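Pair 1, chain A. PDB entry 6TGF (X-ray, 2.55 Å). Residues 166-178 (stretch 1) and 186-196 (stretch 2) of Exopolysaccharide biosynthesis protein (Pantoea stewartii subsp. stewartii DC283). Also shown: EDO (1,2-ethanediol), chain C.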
# COMPACT_ATOMS: atom_id res chain seq x y z
N LEU A 166 -16.88 -4.87 -54.15
CA LEU A 166 -16.16 -5.47 -52.99
C LEU A 166 -16.50 -4.67 -51.73
O LEU A 166 -17.68 -4.32 -51.56
CB LEU A 166 -14.65 -5.50 -53.28
CG LEU A 166 -14.21 -6.14 -54.59
CD1 LEU A 166 -12.70 -6.27 -54.64
CD2 LEU A 166 -14.87 -7.50 -54.80
N ILE A 167 -15.50 -4.37 -50.88
CA ILE A 167 -15.68 -3.68 -49.57
C ILE A 167 -15.56 -2.17 -49.81
O ILE A 167 -14.51 -1.73 -50.30
CB ILE A 167 -14.65 -4.16 -48.52
CG1 ILE A 167 -14.50 -5.69 -48.51
CG2 ILE A 167 -14.99 -3.62 -47.14
CD1 ILE A 167 -13.25 -6.19 -49.19
N GLY A 168 -16.61 -1.42 -49.47
CA GLY A 168 -16.70 0.04 -49.67
C GLY A 168 -16.33 0.83 -48.42
O GLY A 168 -16.08 0.19 -47.38
N GLU A 169 -16.29 2.16 -48.54
CA GLU A 169 -15.99 3.10 -47.43
C GLU A 169 -17.13 4.10 -47.29
O GLU A 169 -17.70 4.50 -48.32
CB GLU A 169 -14.65 3.81 -47.67
CG GLU A 169 -14.13 4.53 -46.44
CD GLU A 169 -12.65 4.87 -46.47
OE1 GLU A 169 -11.98 4.71 -45.42
OE2 GLU A 169 -12.16 5.30 -47.54
N ILE A 170 -17.46 4.48 -46.05
CA ILE A 170 -18.57 5.42 -45.70
C ILE A 170 -18.01 6.48 -44.74
O ILE A 170 -17.34 6.14 -43.77
CB ILE A 170 -19.76 4.64 -45.11
CG1 ILE A 170 -20.31 3.64 -46.13
CG2 ILE A 170 -20.84 5.58 -44.60
CD1 ILE A 170 -21.57 2.92 -45.71
N PRO A 171 -18.25 7.79 -44.99
CA PRO A 171 -17.60 8.85 -44.23
C PRO A 171 -18.12 9.08 -42.79
O PRO A 171 -17.32 9.45 -41.96
CB PRO A 171 -17.84 10.10 -45.09
CG PRO A 171 -19.11 9.81 -45.85
CD PRO A 171 -19.12 8.31 -46.07
N SER A 172 -19.42 8.86 -42.54
CA SER A 172 -20.09 9.16 -41.24
C SER A 172 -21.19 8.13 -40.94
O SER A 172 -21.59 7.41 -41.88
CB SER A 172 -20.65 10.56 -41.25
OG SER A 172 -21.66 10.70 -42.23
N VAL A 173 -21.66 8.07 -39.68
CA VAL A 173 -22.77 7.15 -39.27
C VAL A 173 -24.07 7.67 -39.88
O VAL A 173 -24.94 6.83 -40.21
CB VAL A 173 -22.90 6.98 -37.74
CG1 VAL A 173 -21.58 6.61 -37.08
CG2 VAL A 173 -23.50 8.20 -37.06
N ASP A 174 -24.20 9.00 -40.01
CA ASP A 174 -25.32 9.67 -40.73
C ASP A 174 -25.51 8.98 -42.09
O ASP A 174 -26.67 8.63 -42.42
CB ASP A 174 -25.07 11.17 -40.90
CG ASP A 174 -25.24 11.99 -39.63
OD1 ASP A 174 -25.66 11.42 -38.60
OD2 ASP A 174 -24.96 13.20 -39.68
N ASP A 175 -24.42 8.80 -42.84
CA ASP A 175 -24.41 8.15 -44.18
C ASP A 175 -24.58 6.63 -44.03
O ASP A 175 -25.22 6.03 -44.91
CB ASP A 175 -23.14 8.52 -44.95
CG ASP A 175 -23.10 9.98 -45.38
OD1 ASP A 175 -24.01 10.40 -46.11
OD2 ASP A 175 -22.15 10.68 -44.97
N LEU A 176 -24.02 6.05 -42.96
CA LEU A 176 -24.11 4.59 -42.67
C LEU A 176 -25.57 4.18 -42.42
O LEU A 176 -25.97 3.12 -42.91
CB LEU A 176 -23.23 4.25 -41.45
CG LEU A 176 -23.11 2.76 -41.12
CD1 LEU A 176 -22.38 2.01 -42.21
CD2 LEU A 176 -22.41 2.56 -39.78
N ARG A 177 -26.32 5.01 -41.68
CA ARG A 177 -27.74 4.75 -41.32
C ARG A 177 -28.64 4.88 -42.56
O ARG A 177 -29.80 4.43 -42.48
CB ARG A 177 -28.20 5.73 -40.23
CG ARG A 177 -27.68 5.40 -38.84
CD ARG A 177 -27.81 6.58 -37.90
NE ARG A 177 -27.41 6.26 -36.54
CZ ARG A 177 -27.19 7.17 -35.58
NH1 ARG A 177 -27.32 8.46 -35.84
NH2 ARG A 177 -26.83 6.78 -34.37
N LYS A 178 -28.12 5.47 -43.64
CA LYS A 178 -28.87 5.70 -44.91
C LYS A 178 -28.45 4.68 -45.98
O LYS A 178 -29.14 4.61 -47.02
CB LYS A 178 -28.62 7.13 -45.41
CG LYS A 178 -29.35 8.21 -44.63
CD LYS A 178 -28.82 9.61 -44.90
CE LYS A 178 -29.79 10.69 -44.46
NZ LYS A 178 -29.28 12.04 -44.79
N ALA A 186 -22.61 -8.39 -45.52
CA ALA A 186 -21.85 -7.43 -46.37
C ALA A 186 -20.97 -6.55 -45.47
O ALA A 186 -21.51 -5.98 -44.50
CB ALA A 186 -22.80 -6.61 -47.20
N LYS A 187 -19.68 -6.46 -45.78
CA LYS A 187 -18.68 -5.70 -44.97
C LYS A 187 -18.53 -4.29 -45.54
O LYS A 187 -18.51 -4.14 -46.78
CB LYS A 187 -17.34 -6.44 -44.94
CG LYS A 187 -17.36 -7.75 -44.17
CD LYS A 187 -16.00 -8.39 -43.99
CE LYS A 187 -16.06 -9.90 -43.97
NZ LYS A 187 -14.92 -10.49 -43.22
N ILE A 188 -18.43 -3.30 -44.65
CA ILE A 188 -18.22 -1.87 -45.00
C ILE A 188 -17.19 -1.29 -44.02
O ILE A 188 -17.01 -1.87 -42.94
CB ILE A 188 -19.56 -1.10 -45.00
CG1 ILE A 188 -19.55 0.07 -45.98
CG2 ILE A 188 -19.96 -0.65 -43.60
CD1 ILE A 188 -19.54 -0.34 -47.43
N LYS A 189 -16.53 -0.19 -44.41
CA LYS A 189 -15.46 0.47 -43.62
C LYS A 189 -15.89 1.91 -43.33
O LYS A 189 -15.93 2.71 -44.28
CB LYS A 189 -14.15 0.39 -44.41
CG LYS A 189 -12.89 0.40 -43.57
CD LYS A 189 -12.37 1.78 -43.29
CE LYS A 189 -11.37 1.81 -42.15
NZ LYS A 189 -10.22 0.91 -42.42
N LEU A 190 -16.23 2.22 -42.08
CA LEU A 190 -16.61 3.59 -41.63
C LEU A 190 -15.33 4.36 -41.31
O LEU A 190 -14.61 3.96 -40.37
CB LEU A 190 -17.53 3.50 -40.41
CG LEU A 190 -18.03 4.83 -39.86
CD1 LEU A 190 -18.90 5.56 -40.87
CD2 LEU A 190 -18.80 4.64 -38.56
N LYS A 191 -15.05 5.43 -42.06
CA LYS A 191 -13.84 6.29 -41.91
C LYS A 191 -13.83 6.89 -40.49
O LYS A 191 -12.76 6.86 -39.85
CB LYS A 191 -13.82 7.39 -42.97
CG LYS A 191 -12.58 8.28 -42.95
CD LYS A 191 -12.77 9.61 -43.65
CE LYS A 191 -12.02 10.75 -43.00
NZ LYS A 191 -12.67 11.18 -41.74
N SER A 192 -14.97 7.41 -40.04
CA SER A 192 -15.14 8.00 -38.69
C SER A 192 -16.63 8.11 -38.34
O SER A 192 -17.47 8.00 -39.26
CB SER A 192 -14.46 9.34 -38.60
OG SER A 192 -15.38 10.39 -38.41
N TRP A 193 -16.94 8.32 -37.06
CA TRP A 193 -18.31 8.54 -36.54
C TRP A 193 -18.89 9.81 -37.17
O TRP A 193 -19.91 9.71 -37.87
CB TRP A 193 -18.31 8.61 -35.01
CG TRP A 193 -19.59 8.17 -34.37
CD1 TRP A 193 -19.80 7.00 -33.69
CD2 TRP A 193 -20.84 8.88 -34.32
NE1 TRP A 193 -21.09 6.94 -33.24
CE2 TRP A 193 -21.75 8.08 -33.61
CE3 TRP A 193 -21.27 10.12 -34.81
CZ2 TRP A 193 -23.07 8.47 -33.38
CZ3 TRP A 193 -22.58 10.51 -34.59
CH2 TRP A 193 -23.46 9.69 -33.88
N HIS A 194 -18.23 10.95 -36.94
CA HIS A 194 -18.59 12.29 -37.47
C HIS A 194 -17.81 12.58 -38.74
O HIS A 194 -16.66 12.16 -38.87
CB HIS A 194 -18.33 13.37 -36.41
CG HIS A 194 -19.21 13.26 -35.21
ND1 HIS A 194 -20.55 13.61 -35.24
CD2 HIS A 194 -18.95 12.85 -33.95
CE1 HIS A 194 -21.07 13.42 -34.05
NE2 HIS A 194 -20.12 12.95 -33.24
N PRO A 195 -18.38 13.31 -39.73
CA PRO A 195 -17.68 13.60 -40.98
C PRO A 195 -16.33 14.31 -40.76
O PRO A 195 -16.32 15.39 -40.19
CB PRO A 195 -18.65 14.52 -41.75
CG PRO A 195 -20.01 14.23 -41.15
CD PRO A 195 -19.74 13.88 -39.70
N GLY A 196 -15.24 13.68 -41.19
CA GLY A 196 -13.91 14.29 -41.36
C GLY A 196 -13.12 14.44 -40.07
O GLY A 196 -12.18 15.26 -40.06
C1 EDO C . -22.08 15.21 -37.67
O1 EDO C . -23.07 14.22 -37.49
C2 EDO C . -22.35 16.46 -36.91
O2 EDO C . -23.11 16.26 -35.74
O HOH W 1 -15.65 11.47 -42.96
O HOH W 2 -22.52 11.30 -38.31

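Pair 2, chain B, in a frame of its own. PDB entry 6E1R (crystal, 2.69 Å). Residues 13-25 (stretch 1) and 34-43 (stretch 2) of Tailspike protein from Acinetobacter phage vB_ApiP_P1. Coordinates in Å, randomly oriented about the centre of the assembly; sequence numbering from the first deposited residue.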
# COMPACT_ATOMS: atom_id res chain seq x y z
N ASN B 13 49.82 -37.13 -7.60
CA ASN B 13 49.59 -36.67 -8.96
C ASN B 13 48.14 -36.91 -9.36
O ASN B 13 47.42 -37.70 -8.74
CB ASN B 13 50.52 -37.39 -9.94
CG ASN B 13 51.95 -36.91 -9.85
OD1 ASN B 13 52.22 -35.76 -9.50
ND2 ASN B 13 52.90 -37.80 -10.15
N LEU B 14 47.73 -36.22 -10.42
CA LEU B 14 46.39 -36.43 -10.97
C LEU B 14 46.34 -37.78 -11.66
O LEU B 14 47.22 -38.12 -12.45
CB LEU B 14 46.05 -35.31 -11.96
CG LEU B 14 44.64 -35.31 -12.56
CD1 LEU B 14 43.60 -35.05 -11.49
CD2 LEU B 14 44.53 -34.28 -13.67
N LYS B 15 45.30 -38.57 -11.35
CA LYS B 15 45.22 -39.91 -11.91
C LYS B 15 44.94 -39.88 -13.40
O LYS B 15 45.58 -40.59 -14.18
CB LYS B 15 44.16 -40.73 -11.17
CG LYS B 15 43.98 -42.13 -11.73
CD LYS B 15 43.05 -42.96 -10.87
CE LYS B 15 42.86 -44.34 -11.47
NZ LYS B 15 44.13 -45.12 -11.48
N GLY B 16 43.98 -39.06 -13.82
CA GLY B 16 43.63 -38.98 -15.22
C GLY B 16 42.36 -38.18 -15.40
O GLY B 16 41.89 -37.50 -14.48
N VAL B 17 41.82 -38.26 -16.61
CA VAL B 17 40.59 -37.56 -16.98
C VAL B 17 39.63 -38.55 -17.63
O VAL B 17 40.04 -39.39 -18.45
CB VAL B 17 40.87 -36.37 -17.92
CG1 VAL B 17 41.67 -35.30 -17.19
CG2 VAL B 17 41.61 -36.82 -19.16
N VAL B 18 38.36 -38.48 -17.24
CA VAL B 18 37.31 -39.29 -17.82
C VAL B 18 36.25 -38.35 -18.38
O VAL B 18 36.13 -37.19 -17.97
CB VAL B 18 36.69 -40.28 -16.82
CG1 VAL B 18 37.77 -41.16 -16.22
CG2 VAL B 18 35.95 -39.54 -15.73
N ASN B 19 35.48 -38.85 -19.35
CA ASN B 19 34.54 -38.01 -20.08
C ASN B 19 33.07 -38.33 -19.80
O ASN B 19 32.19 -37.66 -20.34
CB ASN B 19 34.80 -38.11 -21.59
CG ASN B 19 34.58 -39.50 -22.14
OD1 ASN B 19 34.42 -40.46 -21.38
ND2 ASN B 19 34.56 -39.62 -23.46
N SER B 20 32.78 -39.34 -18.97
CA SER B 20 31.40 -39.71 -18.71
C SER B 20 31.32 -40.45 -17.38
O SER B 20 32.34 -40.87 -16.82
CB SER B 20 30.83 -40.58 -19.84
OG SER B 20 31.52 -41.81 -19.94
N LYS B 21 30.09 -40.61 -16.89
CA LYS B 21 29.87 -41.33 -15.64
C LYS B 21 30.08 -42.82 -15.81
O LYS B 21 30.55 -43.49 -14.89
CB LYS B 21 28.45 -41.04 -15.13
CG LYS B 21 28.09 -41.75 -13.84
CD LYS B 21 27.07 -42.85 -14.08
CE LYS B 21 26.61 -43.49 -12.78
NZ LYS B 21 25.52 -44.48 -12.99
N VAL B 22 29.75 -43.37 -16.99
CA VAL B 22 29.94 -44.79 -17.23
C VAL B 22 31.42 -45.15 -17.20
O VAL B 22 31.80 -46.24 -16.76
CB VAL B 22 29.29 -45.21 -18.56
CG1 VAL B 22 29.29 -46.72 -18.72
CG2 VAL B 22 27.88 -44.65 -18.65
N GLU B 23 32.29 -44.23 -17.65
CA GLU B 23 33.72 -44.47 -17.57
C GLU B 23 34.27 -44.30 -16.16
O GLU B 23 35.35 -44.83 -15.86
CB GLU B 23 34.47 -43.54 -18.54
CG GLU B 23 35.90 -43.98 -18.82
CD GLU B 23 36.59 -43.12 -19.86
OE1 GLU B 23 35.90 -42.63 -20.78
OE2 GLU B 23 37.82 -42.92 -19.76
N LEU B 24 33.55 -43.61 -15.29
CA LEU B 24 34.02 -43.43 -13.92
C LEU B 24 33.72 -44.65 -13.06
O LEU B 24 34.56 -45.08 -12.27
CB LEU B 24 33.39 -42.19 -13.30
CG LEU B 24 33.86 -41.85 -11.88
CD1 LEU B 24 35.30 -41.36 -11.91
CD2 LEU B 24 32.95 -40.83 -11.22
N GLU B 25 32.52 -45.23 -13.21
CA GLU B 25 32.14 -46.36 -12.38
C GLU B 25 32.97 -47.60 -12.70
O GLU B 25 33.33 -48.36 -11.79
CB GLU B 25 30.64 -46.64 -12.54
CG GLU B 25 30.17 -46.72 -13.99
CD GLU B 25 28.65 -46.81 -14.09
OE1 GLU B 25 27.98 -46.82 -13.04
OE2 GLU B 25 28.14 -46.88 -15.23
N VAL B 34 42.67 -38.64 -7.25
CA VAL B 34 41.71 -37.66 -7.75
C VAL B 34 41.68 -37.76 -9.27
O VAL B 34 42.72 -37.91 -9.92
CB VAL B 34 42.08 -36.23 -7.28
CG1 VAL B 34 41.90 -35.21 -8.39
CG2 VAL B 34 41.25 -35.86 -6.06
N VAL B 35 40.47 -37.68 -9.83
CA VAL B 35 40.26 -37.76 -11.27
C VAL B 35 39.40 -36.58 -11.70
O VAL B 35 38.66 -35.99 -10.90
CB VAL B 35 39.60 -39.11 -11.67
CG1 VAL B 35 38.15 -39.14 -11.22
CG2 VAL B 35 39.73 -39.37 -13.17
N LEU B 36 39.51 -36.23 -12.98
CA LEU B 36 38.74 -35.14 -13.57
C LEU B 36 37.70 -35.72 -14.52
O LEU B 36 38.06 -36.40 -15.49
CB LEU B 36 39.65 -34.16 -14.31
CG LEU B 36 38.98 -33.15 -15.24
CD1 LEU B 36 37.98 -32.27 -14.50
CD2 LEU B 36 40.02 -32.29 -15.94
N MSE B 37 36.43 -35.45 -14.25
CA MSE B 37 35.37 -35.87 -15.15
C MSE B 37 34.82 -34.67 -15.91
O MSE B 37 34.42 -33.68 -15.31
CB MSE B 37 34.24 -36.57 -14.38
CG MSE B 37 33.22 -37.24 -15.28
SE MSE B 37 31.87 -38.26 -14.32
CE MSE B 37 30.83 -36.78 -13.59
N THR B 38 34.83 -34.76 -17.23
CA THR B 38 34.34 -33.69 -18.10
C THR B 38 32.96 -34.11 -18.60
O THR B 38 32.81 -34.71 -19.66
CB THR B 38 35.30 -33.43 -19.26
OG1 THR B 38 35.42 -34.62 -20.06
CG2 THR B 38 36.67 -33.05 -18.73
N GLY B 39 31.94 -33.77 -17.82
CA GLY B 39 30.57 -34.10 -18.18
C GLY B 39 30.08 -35.43 -17.66
O GLY B 39 30.84 -36.41 -17.61
N TYR B 40 28.81 -35.48 -17.27
CA TYR B 40 28.22 -36.72 -16.78
C TYR B 40 28.10 -37.76 -17.89
O TYR B 40 28.22 -38.96 -17.63
CB TYR B 40 26.85 -36.43 -16.16
CG TYR B 40 26.31 -37.50 -15.24
CD1 TYR B 40 25.72 -38.65 -15.74
CD2 TYR B 40 26.37 -37.35 -13.86
CE1 TYR B 40 25.22 -39.63 -14.90
CE2 TYR B 40 25.87 -38.31 -13.00
CZ TYR B 40 25.30 -39.45 -13.53
OH TYR B 40 24.80 -40.41 -12.68
N TYR B 41 27.86 -37.32 -19.12
CA TYR B 41 27.77 -38.19 -20.27
C TYR B 41 28.87 -37.84 -21.27
O TYR B 41 29.43 -36.75 -21.24
CB TYR B 41 26.39 -38.09 -20.95
CG TYR B 41 25.24 -38.54 -20.09
CD1 TYR B 41 24.75 -39.84 -20.16
CD2 TYR B 41 24.64 -37.66 -19.19
CE1 TYR B 41 23.70 -40.25 -19.37
CE2 TYR B 41 23.58 -38.07 -18.40
CZ TYR B 41 23.12 -39.36 -18.49
OH TYR B 41 22.07 -39.77 -17.70
N ALA B 42 29.16 -38.79 -22.16
CA ALA B 42 30.20 -38.58 -23.16
C ALA B 42 29.79 -37.47 -24.13
O ALA B 42 28.61 -37.36 -24.50
CB ALA B 42 30.48 -39.87 -23.92
N GLY B 43 30.76 -36.66 -24.53
CA GLY B 43 30.49 -35.55 -25.42
C GLY B 43 29.89 -34.33 -24.77
O GLY B 43 29.66 -33.33 -25.46

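Pair 1 and pair 2 build the same unit: a short strand runs into a serine-capped helical turn, and a second strand lies alongside the first in parallel. Fourteen central residues superpose with an RMSD of 0.5 Å, and the strands cross at -39° in pair 1 and -36° in pair 2.

The backbone ladder sets the register. In pair 1, Lys A189 N donates to Gly A168 O (3.0 Å), Ile A170 N to Lys A189 O (2.9 Å) and Lys A191 N to Ile A170 O (2.9 Å). Pair 2 repeats each rung: Leu B36 N to Gly B16 O (3.1 Å), Val B18 N to Leu B36 O (2.7 Å) and Thr B38 N to Val B18 O (2.9 Å). The next tie lies past the strands, where the first helical residue donates to the loop: Val A173 N to Trp A193 O (3.0 Å), Lys B21 N to Tyr B40 O (2.6 Å). Because these bonds use only main-chain atoms, they leave the side chains free to vary.

Some positions vary little. Ser A172 matches Ser B20, both in rotamer p, and each OG accepts a weak capping bond, from Asp A175 N (3.4 Å) and from Glu B23 N (3.4 Å). Gly A168 matches Gly B16; in pair 1 an ideal CB there would sit 3.1 Å from Ile A188 CD1, a tight fit.

The face of Ile A170, Ile A188 and Leu A190, matched by Val B18, Val B35 and Met B37, is buried in both pairs and filled with different pieces. Leu A176 and Leu B24 both point toward the second strand: Leu A176 CD1 lies 3.9 Å from Ile A188 CG2, and Leu B24 CD1 lies 3.7 Å from Val B35 CG1. Ile A170 reaches Ile A188 through CD1 to CG1 (3.5 Å), whereas the shorter Val B18 meets Val B35 through CG1 to CG2 (4.0 Å). Leu A190 is replaced by the selenomethionine Met B37, whose CG lies 3.6 Å from Val B18 CG2.

The other face carries the sharpest contrast. Glu A169 and Lys A189 are exposed, with OE1 of the former 3.6 Å from CD of the latter; the matching Val B17 and Leu B36 are buried and pack CG1 against CD2 at 3.7 Å.

An aromatic residue follows the second strand in both. Val A173 CG2 sits 3.4 Å from the centroid of the Trp A193 six-membered ring, over its face. Lys B21 CB does the same above Tyr B40, 3.8 Å from the ring centroid, while its NZ makes a weak salt bridge to Glu B25 OE1 (3.4 Å). A methyl or a lysine's first methylene can thus cover the ring.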